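Local coordinates for protein soluble epoxide hydrolase (Bacillus megaterium, PDB 4INZ) that belongs to the epoxide hydrolases of the alpha/beta hydrolase fold, built on a central, mostly parallel beta sheet flanked by helices, at residues Y161-W164 and F165-Q168. The protein carries 1 engineered substitution. Sequence-based numbering, arbitrary orientation.
Engineered in segment 161-164: Ala162 (natural residue Met).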
ATOM      1  N   TYR A 161     -16.207   4.799   3.759  1.00 37.27           N
ATOM      2  CA  TYR A 161     -16.254   4.095   2.482  1.00 34.64           C
ATOM      3  C   TYR A 161     -15.960   2.607   2.659  1.00 32.84           C
ATOM      4  O   TYR A 161     -16.431   1.781   1.878  1.00 35.16           O
ATOM      5  CB  TYR A 161     -15.286   4.721   1.471  1.00 36.01           C
ATOM      6  CG  TYR A 161     -13.832   4.506   1.809  1.00 37.23           C
ATOM      7  CD1 TYR A 161     -13.164   5.374   2.663  1.00 36.94           C
ATOM      8  CD2 TYR A 161     -13.124   3.427   1.282  1.00 37.91           C
ATOM      9  CE1 TYR A 161     -11.834   5.176   2.984  1.00 37.51           C
ATOM     10  CE2 TYR A 161     -11.793   3.222   1.597  1.00 38.90           C
ATOM     11  CZ  TYR A 161     -11.155   4.097   2.450  1.00 38.97           C
ATOM     12  OH  TYR A 161      -9.832   3.900   2.766  1.00 40.27           O
ATOM     13  N   ALA A 162     -15.183   2.264   3.684  1.00 32.47           N
ATOM     14  CA  ALA A 162     -14.844   0.863   3.936  1.00 32.98           C
ATOM     15  C   ALA A 162     -16.087   0.052   4.299  1.00 35.15           C
ATOM     16  O   ALA A 162     -16.212  -1.116   3.924  1.00 35.54           O
ATOM     17  CB  ALA A 162     -13.795   0.753   5.024  1.00 34.00           C
ATOM     18  N   LYS A 163     -17.006   0.678   5.026  1.00 34.47           N
ATOM     19  CA  LYS A 163     -18.282   0.047   5.325  1.00 35.09           C
ATOM     20  C   LYS A 163     -19.101  -0.069   4.040  1.00 35.06           C
ATOM     21  O   LYS A 163     -19.689  -1.111   3.756  1.00 34.44           O
ATOM     22  CB  LYS A 163     -19.035   0.847   6.392  1.00 40.15           C
ATOM     23  CG  LYS A 163     -20.408   0.299   6.752  1.00 44.14           C
ATOM     24  CD  LYS A 163     -20.352  -1.145   7.217  1.00 46.31           C
ATOM     25  CE  LYS A 163     -21.655  -1.544   7.909  1.00 49.40           C
ATOM     26  NZ  LYS A 163     -21.812  -0.860   9.225  1.00 51.87           N
ATOM     27  N   TRP A 164     -19.114   0.999   3.249  1.00 34.09           N
ATOM     28  CA  TRP A 164     -19.838   0.987   1.986  1.00 31.47           C
ATOM     29  C   TRP A 164     -19.296  -0.094   1.052  1.00 30.45           C
ATOM     30  O   TRP A 164     -20.059  -0.738   0.331  1.00 29.82           O
ATOM     31  CB  TRP A 164     -19.779   2.363   1.321  1.00 34.20           C
ATOM     32  CG  TRP A 164     -20.588   2.465   0.070  1.00 34.07           C
ATOM     33  CD1 TRP A 164     -21.914   2.176  -0.073  1.00 35.67           C
ATOM     34  CD2 TRP A 164     -20.131   2.904  -1.214  1.00 34.45           C
ATOM     35  NE1 TRP A 164     -22.308   2.401  -1.368  1.00 35.59           N
ATOM     36  CE2 TRP A 164     -21.232   2.846  -2.090  1.00 34.46           C
ATOM     37  CE3 TRP A 164     -18.895   3.333  -1.711  1.00 36.01           C
ATOM     38  CZ2 TRP A 164     -21.136   3.201  -3.433  1.00 34.57           C
ATOM     39  CZ3 TRP A 164     -18.803   3.689  -3.048  1.00 36.88           C
ATOM     40  CH2 TRP A 164     -19.918   3.621  -3.891  1.00 36.14           C
ATOM     41  N   PHE A 165     -17.981  -0.302   1.074  1.00 28.93           N
ATOM     42  CA  PHE A 165     -17.365  -1.321   0.215  1.00 26.62           C
ATOM     43  C   PHE A 165     -17.863  -2.731   0.523  1.00 28.01           C
ATOM     44  O   PHE A 165     -17.597  -3.664  -0.228  1.00 28.61           O
ATOM     45  CB  PHE A 165     -15.838  -1.292   0.313  1.00 25.27           C
ATOM     46  CG  PHE A 165     -15.190  -0.211  -0.505  1.00 25.38           C
ATOM     47  CD1 PHE A 165     -15.943   0.815  -1.058  1.00 24.94           C
ATOM     48  CD2 PHE A 165     -13.818  -0.225  -0.724  1.00 26.02           C
ATOM     49  CE1 PHE A 165     -15.339   1.815  -1.808  1.00 25.63           C
ATOM     50  CE2 PHE A 165     -13.205   0.773  -1.474  1.00 27.15           C
ATOM     51  CZ  PHE A 165     -13.967   1.791  -2.019  1.00 27.78           C
ATOM     52  N   GLN A 166     -18.571  -2.889   1.636  1.00 31.12           N
ATOM     53  CA  GLN A 166     -19.130  -4.190   1.988  1.00 32.69           C
ATOM     54  C   GLN A 166     -20.357  -4.481   1.118  1.00 34.28           C
ATOM     55  O   GLN A 166     -20.733  -5.641   0.927  1.00 35.54           O
ATOM     56  CB  GLN A 166     -19.504  -4.246   3.476  1.00 32.87           C
ATOM     57  CG  GLN A 166     -18.406  -3.767   4.433  1.00 32.88           C
ATOM     58  CD  GLN A 166     -17.156  -4.637   4.400  1.00 33.09           C
ATOM     59  OE1 GLN A 166     -17.237  -5.864   4.417  1.00 34.29           O
ATOM     60  NE2 GLN A 166     -15.992  -3.998   4.359  1.00 31.60           N
ATOM     61  N   LYS A 167     -20.970  -3.423   0.587  1.00 34.47           N
ATOM     62  CA  LYS A 167     -22.218  -3.554  -0.167  1.00 35.15           C
ATOM     63  C   LYS A 167     -21.998  -4.082  -1.585  1.00 37.98           C
ATOM     64  O   LYS A 167     -20.982  -3.798  -2.217  1.00 37.37           O
ATOM     65  CB  LYS A 167     -22.953  -2.211  -0.223  1.00 38.03           C
ATOM     66  CG  LYS A 167     -23.274  -1.623   1.143  1.00 42.69           C
ATOM     67  CD  LYS A 167     -24.525  -2.244   1.747  1.00 47.90           C
ATOM     68  CE  LYS A 167     -25.785  -1.620   1.162  1.00 50.52           C
ATOM     69  NZ  LYS A 167     -27.028  -2.250   1.700  1.00 52.19           N
ATOM     70  N   GLN A 168     -22.967  -4.836  -2.091  1.00 41.01           N
ATOM     71  CA  GLN A 168     -22.840  -5.435  -3.416  1.00 42.67           C
ATOM     72  C   GLN A 168     -22.845  -4.411  -4.550  1.00 39.70           C
ATOM     73  O   GLN A 168     -22.304  -4.671  -5.619  1.00 39.97           O
ATOM     74  CB  GLN A 168     -23.929  -6.490  -3.647  1.00 47.31           C
ATOM     75  CG  GLN A 168     -23.669  -7.802  -2.922  1.00 52.26           C
ATOM     76  CD  GLN A 168     -22.331  -8.427  -3.302  1.00 55.93           C
ATOM     77  OE1 GLN A 168     -22.013  -8.580  -4.484  1.00 56.35           O
ATOM     78  NE2 GLN A 168     -21.539  -8.781  -2.297  1.00 57.09           N
TER
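Gln166 NE2 donates to two carbonyls at once, Ala162 O across the contact at 2.9 Å and Tyr220 O beyond it, and the pair helps fix the rotation of the amide. Gln166 folds back to get there, its chain bent at chi2 (-64°); the bond to Ala162 O is nearly straight (165° at the hydrogen), and this oxygen lies 8° out of the plane of the Gln166 amide. One residue earlier, Phe165 N donates to Tyr161 O at 2.7 Å, the last i to i+4 backbone bond as helix 160-164 runs out. Two i to i+3 backbone bonds follow, Gln166 N to Lys163 O at 3.0 Å and Lys167 N to Trp164 O at 2.8 Å, the latter within a type I turn.

The CD2 edge of Tyr161 meets one face of Phe165 in a T-shaped pair with planes at 72°, while Trp164 CE3 lies at the Phe165 ring edge, 3.9 Å from CE1. Phe47, Leu217 and Tyr220 also touch the buried Phe165 ring. The chemistry implies a helix end whose carbonyls are satisfied by main-chain N-H groups and the side-chain amide of Gln166, beside an aromatic cluster joining it to helices 169-193 and 213-220.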